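Local coordinates for 3-oxoacyl-(acyl-carrier protein) synthase II (Thermus thermophilus, PDB 1J3N), which probably catalyses the condensation step of fatty acid elongation, joining an acyl group to malonyl-ACP to give 3-oxoacyl-ACP, at residues I316-S330 / E372-V386. Residues are numbered along the deposited sequence; the frame is centred on the assembly and turned at random.
Sequences IKRVFGDHAKRLMVS and ELDLDFVPEPREAKV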
loop_
_atom_site.group_PDB
_atom_site.type_symbol
_atom_site.label_atom_id
_atom_site.label_comp_id
_atom_site.label_asym_id
_atom_site.label_seq_id
_atom_site.Cartn_x
_atom_site.Cartn_y
_atom_site.Cartn_z
ATOM N N ILE A 316 6.156 9.196 24.667
ATOM C CA ILE A 316 6.439 10.621 24.573
ATOM C C ILE A 316 7.388 11.014 25.702
ATOM O O ILE A 316 8.404 11.665 25.465
ATOM C CB ILE A 316 5.136 11.455 24.649
ATOM C CG1 ILE A 316 4.411 11.388 23.300
ATOM C CG2 ILE A 316 5.440 12.897 25.034
ATOM C CD1 ILE A 316 3.119 12.158 23.258
ATOM N N LYS A 317 7.062 10.603 26.924
ATOM C CA LYS A 317 7.905 10.913 28.075
ATOM C C LYS A 317 9.303 10.341 27.876
ATOM O O LYS A 317 10.286 10.903 28.350
ATOM C CB LYS A 317 7.296 10.334 29.358
ATOM C CG LYS A 317 5.990 10.979 29.789
ATOM C CD LYS A 317 5.398 10.261 30.999
ATOM C CE LYS A 317 4.101 10.911 31.446
ATOM N NZ LYS A 317 3.472 10.184 32.591
ATOM N N ARG A 318 9.391 9.227 27.161
ATOM C CA ARG A 318 10.680 8.600 26.924
ATOM C C ARG A 318 11.541 9.376 25.936
ATOM O O ARG A 318 12.750 9.524 26.139
ATOM C CB ARG A 318 10.492 7.166 26.422
ATOM C CG ARG A 318 11.803 6.399 26.289
ATOM C CD ARG A 318 11.602 4.937 25.906
ATOM N NE ARG A 318 10.741 4.217 26.842
ATOM C CZ ARG A 318 9.418 4.126 26.722
ATOM N NH1 ARG A 318 8.803 4.710 25.703
ATOM N NH2 ARG A 318 8.711 3.447 27.618
ATOM N N VAL A 319 10.922 9.873 24.869
ATOM C CA VAL A 319 11.644 10.618 23.842
ATOM C C VAL A 319 11.887 12.083 24.197
ATOM O O VAL A 319 12.898 12.658 23.815
ATOM C CB VAL A 319 10.885 10.585 22.492
ATOM C CG1 VAL A 319 11.675 11.332 21.431
ATOM C CG2 VAL A 319 10.646 9.152 22.064
ATOM N N PHE A 320 10.962 12.686 24.934
ATOM C CA PHE A 320 11.097 14.096 25.280
ATOM C C PHE A 320 11.538 14.396 26.716
ATOM O O PHE A 320 11.762 15.552 27.064
ATOM C CB PHE A 320 9.787 14.816 24.950
ATOM C CG PHE A 320 9.474 14.838 23.473
ATOM C CD1 PHE A 320 10.039 15.801 22.640
ATOM C CD2 PHE A 320 8.631 13.885 22.912
ATOM C CE1 PHE A 320 9.768 15.815 21.274
ATOM C CE2 PHE A 320 8.356 13.890 21.547
ATOM C CZ PHE A 320 8.928 14.860 20.726
ATOM N N GLY A 321 11.667 13.357 27.533
ATOM C CA GLY A 321 12.105 13.536 28.912
ATOM C C GLY A 321 11.618 14.788 29.624
ATOM O O GLY A 321 10.416 15.009 29.753
ATOM N N ASP A 322 12.559 15.607 30.087
ATOM C CA ASP A 322 12.238 16.838 30.805
ATOM C C ASP A 322 11.346 17.769 29.999
ATOM O O ASP A 322 10.633 18.604 30.564
ATOM C CB ASP A 322 13.516 17.604 31.171
ATOM C CG ASP A 322 14.464 16.796 32.039
ATOM O OD1 ASP A 322 14.022 16.280 33.089
ATOM O OD2 ASP A 322 15.659 16.691 31.674
ATOM N N HIS A 323 11.387 17.630 28.679
ATOM C CA HIS A 323 10.597 18.490 27.807
ATOM C C HIS A 323 9.130 18.093 27.665
ATOM O O HIS A 323 8.280 18.934 27.368
ATOM C CB HIS A 323 11.228 18.548 26.420
ATOM C CG HIS A 323 10.594 19.559 25.522
ATOM N ND1 HIS A 323 10.716 20.915 25.729
ATOM C CD2 HIS A 323 9.803 19.412 24.431
ATOM C CE1 HIS A 323 10.027 21.563 24.806
ATOM N NE2 HIS A 323 9.463 20.674 24.007
ATOM N N ALA A 324 8.843 16.813 27.875
ATOM C CA ALA A 324 7.490 16.296 27.757
ATOM C C ALA A 324 6.490 17.149 28.525
ATOM O O ALA A 324 5.372 17.383 28.063
ATOM C CB ALA A 324 7.446 14.852 28.258
ATOM N N LYS A 325 6.907 17.618 29.697
ATOM C CA LYS A 325 6.063 18.432 30.556
ATOM C C LYS A 325 5.769 19.813 29.969
ATOM O O LYS A 325 4.844 20.501 30.410
ATOM C CB LYS A 325 6.724 18.569 31.938
ATOM C CG LYS A 325 6.964 17.225 32.636
ATOM C CD LYS A 325 7.710 17.365 33.963
ATOM C CE LYS A 325 9.137 17.856 33.757
ATOM N NZ LYS A 325 9.919 17.878 35.025
ATOM N N ARG A 326 6.545 20.214 28.968
ATOM C CA ARG A 326 6.355 21.521 28.348
ATOM C C ARG A 326 5.624 21.404 27.008
ATOM O O ARG A 326 5.319 22.406 26.362
ATOM C CB ARG A 326 7.713 22.202 28.148
ATOM C CG ARG A 326 7.649 23.724 28.152
ATOM C CD ARG A 326 8.998 24.339 28.518
ATOM N NE ARG A 326 10.026 24.053 27.522
ATOM C CZ ARG A 326 11.283 24.481 27.599
ATOM N NH1 ARG A 326 11.676 25.216 28.631
ATOM N NH2 ARG A 326 12.145 24.181 26.638
ATOM N N LEU A 327 5.341 20.171 26.605
ATOM C CA LEU A 327 4.653 19.912 25.347
ATOM C C LEU A 327 3.158 20.127 25.472
ATOM O O LEU A 327 2.614 20.155 26.570
ATOM C CB LEU A 327 4.865 18.460 24.907
ATOM C CG LEU A 327 6.199 17.925 24.397
ATOM C CD1 LEU A 327 6.131 16.406 24.374
ATOM C CD2 LEU A 327 6.492 18.479 23.013
ATOM N N MET A 328 2.505 20.279 24.330
ATOM C CA MET A 328 1.057 20.410 24.281
ATOM C C MET A 328 0.659 19.241 23.400
ATOM O O MET A 328 1.203 19.073 22.307
ATOM C CB MET A 328 0.622 21.725 23.627
ATOM C CG MET A 328 0.759 22.943 24.521
ATOM S SD MET A 328 0.073 24.417 23.748
ATOM C CE MET A 328 1.405 24.809 22.584
ATOM N N VAL A 329 -0.267 18.421 23.881
ATOM C CA VAL A 329 -0.700 17.260 23.124
ATOM C C VAL A 329 -2.218 17.249 23.037
ATOM O O VAL A 329 -2.903 17.452 24.040
ATOM C CB VAL A 329 -0.224 15.942 23.810
ATOM C CG1 VAL A 329 -0.480 14.747 22.900
ATOM C CG2 VAL A 329 1.257 16.033 24.164
ATOM N N SER A 330 -2.754 17.042 21.840
ATOM C CA SER A 330 -4.206 16.978 21.704
ATOM C C SER A 330 -4.584 15.903 20.695
ATOM O O SER A 330 -3.834 15.612 19.760
ATOM C CB SER A 330 -4.793 18.342 21.300
ATOM O OG SER A 330 -4.718 18.577 19.907
ATOM N N GLU A 372 -2.093 9.246 35.757
ATOM C CA GLU A 372 -0.893 8.503 35.390
ATOM C C GLU A 372 -0.251 9.084 34.126
ATOM O O GLU A 372 0.941 8.887 33.878
ATOM C CB GLU A 372 -1.235 7.029 35.163
ATOM C CG GLU A 372 -0.065 6.200 34.656
ATOM C CD GLU A 372 -0.480 4.808 34.225
ATOM O OE1 GLU A 372 -0.559 3.902 35.085
ATOM O OE2 GLU A 372 -0.739 4.626 33.018
ATOM N N LEU A 373 -1.048 9.795 33.333
ATOM C CA LEU A 373 -0.578 10.410 32.089
ATOM C C LEU A 373 -0.496 11.926 32.294
ATOM O O LEU A 373 -1.372 12.668 31.852
ATOM C CB LEU A 373 -1.561 10.091 30.957
ATOM C CG LEU A 373 -2.032 8.633 30.860
ATOM C CD1 LEU A 373 -3.132 8.514 29.818
ATOM C CD2 LEU A 373 -0.858 7.736 30.509
ATOM N N ASP A 374 0.562 12.380 32.955
ATOM C CA ASP A 374 0.729 13.800 33.255
ATOM C C ASP A 374 1.265 14.681 32.131
ATOM O O ASP A 374 2.355 15.248 32.234
ATOM C CB ASP A 374 1.616 13.965 34.494
ATOM C CG ASP A 374 3.021 13.438 34.277
ATOM O OD1 ASP A 374 3.155 12.256 33.896
ATOM O OD2 ASP A 374 3.987 14.203 34.489
ATOM N N LEU A 375 0.495 14.800 31.057
ATOM C CA LEU A 375 0.890 15.642 29.940
ATOM C C LEU A 375 -0.210 16.668 29.730
ATOM O O LEU A 375 -1.349 16.458 30.145
ATOM C CB LEU A 375 1.077 14.814 28.666
ATOM C CG LEU A 375 2.265 13.848 28.618
ATOM C CD1 LEU A 375 2.294 13.145 27.266
ATOM C CD2 LEU A 375 3.561 14.617 28.839
ATOM N N ASP A 376 0.135 17.782 29.097
ATOM C CA ASP A 376 -0.840 18.829 28.831
ATOM C C ASP A 376 -1.637 18.419 27.591
ATOM O O ASP A 376 -1.146 18.541 26.472
ATOM C CB ASP A 376 -0.121 20.159 28.576
ATOM C CG ASP A 376 -1.080 21.318 28.419
ATOM O OD1 ASP A 376 -2.285 21.075 28.201
ATOM O OD2 ASP A 376 -0.630 22.477 28.502
ATOM N N PHE A 377 -2.868 17.949 27.798
ATOM C CA PHE A 377 -3.717 17.502 26.695
ATOM C C PHE A 377 -4.649 18.550 26.079
ATOM O O PHE A 377 -5.579 18.208 25.343
ATOM C CB PHE A 377 -4.514 16.273 27.133
ATOM C CG PHE A 377 -3.653 15.079 27.436
ATOM C CD1 PHE A 377 -2.836 14.526 26.446
ATOM C CD2 PHE A 377 -3.629 14.525 28.713
ATOM C CE1 PHE A 377 -2.005 13.438 26.726
ATOM C CE2 PHE A 377 -2.801 13.434 29.006
ATOM C CZ PHE A 377 -1.987 12.891 28.009
ATOM N N VAL A 378 -4.396 19.821 26.382
ATOM C CA VAL A 378 -5.170 20.932 25.830
ATOM C C VAL A 378 -6.697 20.738 25.856
ATOM O O VAL A 378 -7.333 20.522 24.819
ATOM C CB VAL A 378 -4.704 21.208 24.373
ATOM C CG1 VAL A 378 -5.266 22.518 23.873
ATOM C CG2 VAL A 378 -3.175 21.224 24.315
ATOM N N PRO A 379 -7.307 20.821 27.048
ATOM C CA PRO A 379 -8.760 20.652 27.152
ATOM C C PRO A 379 -9.539 21.734 26.402
ATOM O O PRO A 379 -10.710 21.549 26.061
ATOM C CB PRO A 379 -9.003 20.683 28.661
ATOM C CG PRO A 379 -7.866 21.515 29.178
ATOM C CD PRO A 379 -6.702 20.997 28.378
ATOM N N GLU A 380 -8.873 22.857 26.144
ATOM C CA GLU A 380 -9.464 23.985 25.427
ATOM C C GLU A 380 -8.474 24.551 24.404
ATOM O O GLU A 380 -7.266 24.537 24.631
ATOM C CB GLU A 380 -9.860 25.089 26.414
ATOM C CG GLU A 380 -11.262 24.957 26.986
ATOM C CD GLU A 380 -12.345 25.239 25.953
ATOM O OE1 GLU A 380 -12.452 24.478 24.966
ATOM O OE2 GLU A 380 -13.090 26.231 26.126
ATOM N N PRO A 381 -8.979 25.048 23.257
ATOM C CA PRO A 381 -8.127 25.617 22.208
ATOM C C PRO A 381 -7.178 26.642 22.813
ATOM O O PRO A 381 -7.580 27.425 23.673
ATOM C CB PRO A 381 -9.134 26.261 21.259
ATOM C CG PRO A 381 -10.313 25.354 21.374
ATOM C CD PRO A 381 -10.398 25.121 22.870
ATOM N N ARG A 382 -5.929 26.649 22.362
ATOM C CA ARG A 382 -4.963 27.588 22.913
ATOM C C ARG A 382 -4.101 28.303 21.883
ATOM O O ARG A 382 -3.504 27.675 21.010
ATOM C CB ARG A 382 -4.055 26.864 23.902
ATOM C CG ARG A 382 -3.222 27.793 24.763
ATOM C CD ARG A 382 -2.327 26.984 25.678
ATOM N NE ARG A 382 -3.088 25.934 26.341
ATOM C CZ ARG A 382 -2.546 24.909 26.989
ATOM N NH1 ARG A 382 -1.226 24.793 27.068
ATOM N NH2 ARG A 382 -3.328 23.993 27.548
ATOM N N GLU A 383 -4.044 29.628 22.003
ATOM C CA GLU A 383 -3.229 30.452 21.118
ATOM C C GLU A 383 -1.782 30.135 21.454
ATOM O O GLU A 383 -1.345 30.336 22.588
ATOM C CB GLU A 383 -3.485 31.943 21.372
ATOM C CG GLU A 383 -4.606 32.588 20.553
ATOM C CD GLU A 383 -4.080 33.485 19.431
ATOM O OE1 GLU A 383 -3.049 34.164 19.636
ATOM O OE2 GLU A 383 -4.706 33.525 18.349
ATOM N N ALA A 384 -1.043 29.633 20.474
ATOM C CA ALA A 384 0.355 29.283 20.677
ATOM C C ALA A 384 1.078 29.248 19.341
ATOM O O ALA A 384 0.552 28.734 18.353
ATOM C CB ALA A 384 0.461 27.930 21.369
ATOM N N LYS A 385 2.283 29.802 19.318
ATOM C CA LYS A 385 3.090 29.856 18.108
ATOM C C LYS A 385 4.256 28.870 18.178
ATOM O O LYS A 385 5.368 29.234 18.573
ATOM C CB LYS A 385 3.629 31.277 17.914
ATOM C CG LYS A 385 4.551 31.466 16.709
ATOM C CD LYS A 385 5.212 32.846 16.735
ATOM C CE LYS A 385 6.142 33.055 15.544
ATOM N NZ LYS A 385 5.398 33.070 14.253
ATOM N N VAL A 386 4.008 27.622 17.796
ATOM C CA VAL A 386 5.060 26.615 17.820
ATOM C C VAL A 386 5.837 26.608 16.503
ATOM O O VAL A 386 5.317 27.002 15.460
ATOM C CB VAL A 386 4.478 25.207 18.088
ATOM C CG1 VAL A 386 3.913 25.140 19.502
ATOM C CG2 VAL A 386 3.390 24.891 17.085
HETATM O O HOH W 1 2.638 18.439 28.662
HETATM O O HOH W 2 2.078 22.786 27.758
#
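Met328 and Val329 lie beside Asp376 and Phe377, the CA atoms of Val329 and Phe377 4.7 Å apart, where residues 316-330, from helix 306-324 into strand 328-330, run beside the mostly irregular 372-386. Val329 N donates to Asp376 O at 2.7 Å, nearly straight (164° at the hydrogen). A water extends this link, donating to Ala324 O and Leu327 O and accepting from Asp376 N; a second joins Leu327 O to Asp376 OD2.

The short Asp376 side chain keeps OD1 near its own backbone to take Val378 N in an Asx turn, while Arg382 grips the carboxylate end-on, NH1 to OD2 at 2.8 Å and NH2 to OD1. Met328 SD lies obliquely beside that guanidinium, 3.6 Å from Arg382 NH1. A bend at chi3 (-77°) brings its flexible chain's CE tightly against Ala384 CB (3.5 Å). Compact branched valines fill the buried seam: Val329 CB meets Phe377 CD1 (4.0 Å), Val378 CG2 meets Met328 CB (3.9 Å).

Extended Lys317 carries NZ to a salt bridge with Asp374 OD1, modelled at a doubtfully short 2.5 Å, and a weak hydrogen bond to Glu372 O. Branched Leu375 divides its methyls, CD1 meeting Ile316 CG2 and CD2 Ala324 CB.

Phe377 stacks on Phe220; strand 382-383 pairs antiparallel with 359-360. Strand 328-330, paired in the main sheet with parallel 297-299 alone, lies beside 372-386, a C-terminal part of the thiolase-type fold.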